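Local structure of B-agarase (Saccharophagus degradans, 4BQ2) at residues A[244-249]-A[480-485]; A[260-265]-A[279-284]. The protein hydrolyses beta-linkages of agarose as a family 50 glycoside hydrolase, acting as an exo-beta-agarase. All blocks are in the same frame, centred on the assembly; numbering follows the deposited sequence.

Contact 1 (A[244-249]-A[480-485])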
loop_
_atom_site.group_PDB
_atom_site.type_symbol
_atom_site.label_atom_id
_atom_site.label_comp_id
_atom_site.label_asym_id
_atom_site.label_seq_id
_atom_site.Cartn_x
_atom_site.Cartn_y
_atom_site.Cartn_z
ATOM N N ARG A 244 -0.053 29.934 9.935
ATOM C CA ARG A 244 -0.977 28.853 10.271
ATOM C C ARG A 244 -1.893 29.355 11.393
ATOM O O ARG A 244 -1.441 30.068 12.319
ATOM C CB ARG A 244 -0.206 27.601 10.723
ATOM C CG ARG A 244 0.636 26.907 9.632
ATOM C CD ARG A 244 -0.177 26.587 8.379
ATOM N NE ARG A 244 0.609 26.071 7.238
ATOM C CZ ARG A 244 1.157 24.864 7.239
ATOM N NH1 ARG A 244 1.034 24.121 8.320
ATOM N NH2 ARG A 244 1.846 24.415 6.197
ATOM N N SER A 245 -3.177 28.994 11.321
ATOM C CA SER A 245 -4.108 29.298 12.404
ATOM C C SER A 245 -3.888 28.263 13.515
ATOM O O SER A 245 -3.117 27.317 13.335
ATOM C CB SER A 245 -5.546 29.262 11.884
ATOM O OG SER A 245 -5.852 27.970 11.357
ATOM N N LYS A 246 -4.535 28.447 14.660
ATOM C CA LYS A 246 -4.501 27.454 15.746
ATOM C C LYS A 246 -4.608 26.010 15.229
ATOM O O LYS A 246 -3.781 25.159 15.593
ATOM C CB LYS A 246 -5.626 27.726 16.778
ATOM C CG LYS A 246 -5.746 26.677 17.891
ATOM C CD LYS A 246 -6.990 26.954 18.748
ATOM C CE LYS A 246 -7.058 26.065 19.967
ATOM N NZ LYS A 246 -8.272 26.411 20.762
ATOM N N PHE A 247 -5.593 25.768 14.363
ATOM C CA PHE A 247 -5.887 24.409 13.878
ATOM C C PHE A 247 -5.193 24.019 12.569
ATOM O O PHE A 247 -5.600 23.063 11.920
ATOM C CB PHE A 247 -7.401 24.196 13.762
ATOM C CG PHE A 247 -8.090 24.062 15.091
ATOM C CD1 PHE A 247 -8.141 22.828 15.749
ATOM C CD2 PHE A 247 -8.713 25.176 15.701
ATOM C CE1 PHE A 247 -8.809 22.689 16.969
ATOM C CE2 PHE A 247 -9.360 25.042 16.936
ATOM C CZ PHE A 247 -9.418 23.795 17.576
ATOM N N GLY A 248 -4.192 24.786 12.164
ATOM C CA GLY A 248 -3.359 24.400 11.012
ATOM C C GLY A 248 -3.857 24.955 9.698
ATOM O O GLY A 248 -3.353 24.593 8.625
ATOM N N GLY A 249 -4.901 25.784 9.780
ATOM C CA GLY A 249 -5.496 26.420 8.609
ATOM C C GLY A 249 -4.702 27.638 8.175
ATOM O O GLY A 249 -3.667 27.955 8.776
ATOM N N SER A 480 -13.557 15.949 20.146
ATOM C CA SER A 480 -12.533 17.029 20.041
ATOM C C SER A 480 -12.605 17.753 18.698
ATOM O O SER A 480 -12.688 17.100 17.662
ATOM C CB SER A 480 -11.097 16.459 20.164
ATOM O OG SER A 480 -10.139 17.510 20.055
ATOM N N PRO A 481 -12.536 19.097 18.700
ATOM C CA PRO A 481 -12.440 19.852 17.433
ATOM C C PRO A 481 -11.160 19.507 16.684
ATOM O O PRO A 481 -11.079 19.770 15.486
ATOM C CB PRO A 481 -12.331 21.323 17.885
ATOM C CG PRO A 481 -11.749 21.245 19.287
ATOM C CD PRO A 481 -12.380 19.986 19.878
ATOM N N TRP A 482 -10.166 18.944 17.376
ATOM C CA TRP A 482 -8.880 18.619 16.715
ATOM C C TRP A 482 -8.991 17.406 15.815
ATOM O O TRP A 482 -8.086 17.150 15.009
ATOM C CB TRP A 482 -7.773 18.379 17.742
ATOM C CG TRP A 482 -7.415 19.577 18.498
ATOM C CD1 TRP A 482 -7.929 19.988 19.709
ATOM C CD2 TRP A 482 -6.457 20.553 18.107
ATOM N NE1 TRP A 482 -7.336 21.195 20.076
ATOM C CE2 TRP A 482 -6.414 21.536 19.125
ATOM C CE3 TRP A 482 -5.625 20.693 16.984
ATOM C CZ2 TRP A 482 -5.579 22.660 19.049
ATOM C CZ3 TRP A 482 -4.770 21.805 16.916
ATOM C CH2 TRP A 482 -4.768 22.777 17.935
ATOM N N CYS A 483 -10.083 16.646 15.937
ATOM C CA CYS A 483 -10.249 15.513 15.025
ATOM C C CYS A 483 -10.842 15.976 13.695
ATOM O O CYS A 483 -12.004 16.382 13.631
ATOM C CB CYS A 483 -11.107 14.422 15.657
ATOM S SG CYS A 483 -11.509 13.057 14.533
ATOM N N VAL A 484 -10.067 15.848 12.618
ATOM C CA VAL A 484 -10.497 16.324 11.293
ATOM C C VAL A 484 -11.655 15.467 10.785
ATOM O O VAL A 484 -12.651 15.962 10.233
ATOM C CB VAL A 484 -9.323 16.322 10.264
ATOM C CG1 VAL A 484 -9.780 16.888 8.906
ATOM C CG2 VAL A 484 -8.146 17.159 10.775
ATOM N N GLY A 485 -11.556 14.175 11.001
ATOM C CA GLY A 485 -12.570 13.286 10.496
ATOM C C GLY A 485 -12.250 11.858 10.846
ATOM O O GLY A 485 -11.196 11.577 11.430
#
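Phe247 lies across one face of the Trp482 indole, its CE1 poised over the centre of the ring system and 3.4 Å from Trp482 CD2, while Ser480 OG sits in the indole plane at the edge. The two aromatic planes meet at 43°, with 4.2 Å between the centroid of the Phe247 ring and that of the six-membered Trp482 ring, a tilted pairing in which one corner of the phenyl group dips onto the indole. Phe247 CD1 continues the contact toward the benzo side, 3.5 Å from Trp482 CE3. Phe247 CZ, next to CE1 in the ring, touches Pro481 CB at 3.8 Å, and two consecutive residues thus meet the phenyl ring from adjoining directions. Lys246 adds its carbonyl, Lys246 O lying 3.5 Å from Trp482 CH2, and its aliphatic stem: with CG anti to the backbone N (chi1 175°) and the chain extended beyond it, Lys246 crosses the indole nearly at a right angle and brings CE 3.8 Å from Trp482 CZ2. Each aromatic is presented by a type I turn, Ser245 to Gly248 and Ser480 to Cys483. The second also contains an ST turn, Trp482 N donating to Ser480 OG (3.0 Å), which ties the backbone of the tryptophan to the start of its turn. The contact thus packs the loop between helix 222-235 and strand 263-267 against the entry to strand 483-488, where Trp482 and Val484 bond through their backbones to Phe431 of the parallel neighbour, strand 431-435.

Contact 2 (A[260-265]-A[279-284])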
loop_
_atom_site.group_PDB
_atom_site.type_symbol
_atom_site.label_atom_id
_atom_site.label_comp_id
_atom_site.label_asym_id
_atom_site.label_seq_id
_atom_site.Cartn_x
_atom_site.Cartn_y
_atom_site.Cartn_z
ATOM N N GLY A 260 -16.905 25.260 14.784
ATOM C CA GLY A 260 -16.206 24.588 15.879
ATOM C C GLY A 260 -15.706 23.177 15.542
ATOM O O GLY A 260 -15.141 22.495 16.418
ATOM N N TYR A 261 -15.901 22.730 14.292
ATOM C CA TYR A 261 -15.387 21.427 13.849
ATOM C C TYR A 261 -14.857 21.567 12.447
ATOM O O TYR A 261 -15.294 22.460 11.715
ATOM C CB TYR A 261 -16.512 20.360 13.839
ATOM C CG TYR A 261 -17.097 20.210 15.205
ATOM C CD1 TYR A 261 -16.534 19.314 16.127
ATOM C CD2 TYR A 261 -18.201 20.995 15.595
ATOM C CE1 TYR A 261 -17.062 19.189 17.401
ATOM C CE2 TYR A 261 -18.729 20.865 16.863
ATOM C CZ TYR A 261 -18.158 19.985 17.755
ATOM O OH TYR A 261 -18.717 19.894 19.015
ATOM N N PHE A 262 -13.972 20.658 12.044
ATOM C CA PHE A 262 -13.541 20.622 10.631
ATOM C C PHE A 262 -14.728 20.312 9.710
ATOM O O PHE A 262 -15.547 19.477 10.047
ATOM C CB PHE A 262 -12.427 19.601 10.398
ATOM C CG PHE A 262 -11.081 20.079 10.869
ATOM C CD1 PHE A 262 -10.692 19.889 12.185
ATOM C CD2 PHE A 262 -10.244 20.775 10.013
ATOM C CE1 PHE A 262 -9.446 20.375 12.643
ATOM C CE2 PHE A 262 -9.011 21.288 10.447
ATOM C CZ PHE A 262 -8.602 21.078 11.779
ATOM N N ARG A 263 -14.803 20.978 8.556
ATOM C CA ARG A 263 -15.925 20.787 7.625
ATOM C C ARG A 263 -15.459 21.019 6.210
ATOM O O ARG A 263 -14.318 21.404 6.014
ATOM C CB ARG A 263 -17.119 21.723 7.982
ATOM C CG ARG A 263 -16.761 23.189 7.899
ATOM C CD ARG A 263 -17.913 24.102 8.374
ATOM N NE ARG A 263 -17.528 25.472 8.071
ATOM C CZ ARG A 263 -17.759 26.077 6.909
ATOM N NH1 ARG A 263 -18.406 25.435 5.948
ATOM N NH2 ARG A 263 -17.362 27.340 6.729
ATOM N N THR A 264 -16.323 20.786 5.219
ATOM C CA THR A 264 -15.902 20.977 3.809
ATOM C C THR A 264 -16.584 22.196 3.184
ATOM O O THR A 264 -17.727 22.589 3.570
ATOM C CB THR A 264 -16.224 19.762 2.926
ATOM O OG1 THR A 264 -17.650 19.586 2.854
ATOM C CG2 THR A 264 -15.566 18.483 3.456
ATOM N N GLU A 265 -15.896 22.797 2.230
ATOM C CA GLU A 265 -16.481 23.904 1.490
ATOM C C GLU A 265 -15.687 24.154 0.231
ATOM O O GLU A 265 -14.449 24.095 0.254
ATOM C CB GLU A 265 -16.465 25.170 2.323
ATOM C CG GLU A 265 -17.120 26.342 1.619
ATOM C CD GLU A 265 -18.025 27.076 2.556
ATOM O OE1 GLU A 265 -18.900 26.418 3.165
ATOM O OE2 GLU A 265 -17.821 28.291 2.705
ATOM N N TYR A 279 -11.007 28.899 9.113
ATOM C CA TYR A 279 -9.872 29.169 8.184
ATOM C C TYR A 279 -9.759 28.058 7.176
ATOM O O TYR A 279 -10.000 26.880 7.524
ATOM C CB TYR A 279 -8.545 29.331 8.933
ATOM C CG TYR A 279 -8.548 30.504 9.861
ATOM C CD1 TYR A 279 -8.216 31.777 9.397
ATOM C CD2 TYR A 279 -8.886 30.349 11.205
ATOM C CE1 TYR A 279 -8.241 32.870 10.254
ATOM C CE2 TYR A 279 -8.902 31.439 12.081
ATOM C CZ TYR A 279 -8.576 32.693 11.595
ATOM O OH TYR A 279 -8.603 33.759 12.459
ATOM N N PRO A 280 -9.454 28.400 5.909
ATOM C CA PRO A 280 -9.365 27.343 4.917
ATOM C C PRO A 280 -8.282 26.342 5.347
ATOM O O PRO A 280 -7.270 26.750 5.938
ATOM C CB PRO A 280 -8.955 28.082 3.630
ATOM C CG PRO A 280 -9.382 29.518 3.843
ATOM C CD PRO A 280 -9.273 29.751 5.321
ATOM N N TYR A 281 -8.515 25.067 5.062
ATOM C CA TYR A 281 -7.636 23.997 5.533
ATOM C C TYR A 281 -7.380 22.971 4.420
ATOM O O TYR A 281 -8.248 22.714 3.581
ATOM C CB TYR A 281 -8.269 23.334 6.786
ATOM C CG TYR A 281 -7.444 22.226 7.462
ATOM C CD1 TYR A 281 -6.446 22.528 8.381
ATOM C CD2 TYR A 281 -7.697 20.887 7.181
ATOM C CE1 TYR A 281 -5.720 21.523 9.014
ATOM C CE2 TYR A 281 -6.962 19.862 7.785
ATOM C CZ TYR A 281 -5.980 20.186 8.691
ATOM O OH TYR A 281 -5.266 19.168 9.297
ATOM N N PHE A 282 -6.198 22.353 4.450
ATOM C CA PHE A 282 -5.773 21.372 3.449
ATOM C C PHE A 282 -4.893 20.364 4.217
ATOM O O PHE A 282 -3.954 20.752 4.935
ATOM C CB PHE A 282 -5.023 22.040 2.283
ATOM C CG PHE A 282 -4.635 21.079 1.169
ATOM C CD1 PHE A 282 -3.405 20.404 1.202
ATOM C CD2 PHE A 282 -5.481 20.862 0.090
ATOM C CE1 PHE A 282 -3.047 19.526 0.182
ATOM C CE2 PHE A 282 -5.143 19.986 -0.941
ATOM C CZ PHE A 282 -3.919 19.306 -0.899
ATOM N N ALA A 283 -5.268 19.085 4.130
ATOM C CA ALA A 283 -4.681 18.091 4.997
ATOM C C ALA A 283 -3.408 17.484 4.405
ATOM O O ALA A 283 -3.426 16.945 3.297
ATOM C CB ALA A 283 -5.715 17.004 5.297
ATOM N N THR A 284 -2.306 17.600 5.138
ATOM C CA THR A 284 -1.090 16.897 4.797
ATOM C C THR A 284 -0.606 16.201 6.050
ATOM O O THR A 284 -0.878 16.662 7.162
ATOM C CB THR A 284 -0.008 17.854 4.261
ATOM O OG1 THR A 284 0.313 18.815 5.289
ATOM C CG2 THR A 284 -0.502 18.572 2.962
#
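Phe262, just before strand 263-267, and Tyr281, in strand 280-287, have their CA atoms 8.5 Å apart and bridge that gap with side chains alone, since no backbone hydrogen bond joins the two segments and strand 270-274 runs between their strands in the sheet. Both CB atoms point toward the opposite segment. The rings form an edge-to-face (T-shaped) pair, centroids 4.5 Å apart and planes at 63°: Phe262 supplies the edge, Tyr281 the face. Phe262 CE2 stands over the centre of the tyrosine ring, 3.5 Å from Tyr281 CG and nearly as close to the other ring carbons. On one side of that atom Phe262 CD2 is 3.8 Å from Tyr281 CD2; on the other, Phe262 CZ is 4.0 Å from Tyr281 CE1. With CG anti to the backbone N (chi1 -177°) the Tyr281 ring is carried to Phe262, and chi2 of 84° turns its face to it. Val484 of strand 483-488 touches both side chains, and Leu273 of strand 270-274 also packs on Tyr281. The approach directs a C-H of Phe262, slightly positive at its hydrogen, into the pi cloud of Tyr281, a weakly electrostatic contact added to dispersion. The buried tyrosine hydroxyl is satisfied apart from this apolar pair: Tyr281 OH is hydrogen-bonded to Thr413 O, which fixes the far end of the ring whose face receives Phe262.

How the contacts relate
From the N terminus, the chain passes 244-249, then 260-265 and 279-284, and only much later 480-485. Contact 2 closes a short loop of 13 residues that includes strand 270-274; contact 1 spans 230 residues and encloses contact 2 entirely, so the two nest without crossing. Their centres are about 7 Å apart and they touch directly: Phe247 O lies 3.3 Å from Tyr281 CE1, and Pro481 O lies 3.3 Å from Phe262 CD1. Contact 2 ties the start of strand 263-267, at one edge of its sheet, to strand 280-287, two strands in, while contact 1 joins the loop before strand 263-267 to the turn that enters strand 483-488, beside strand 431-435.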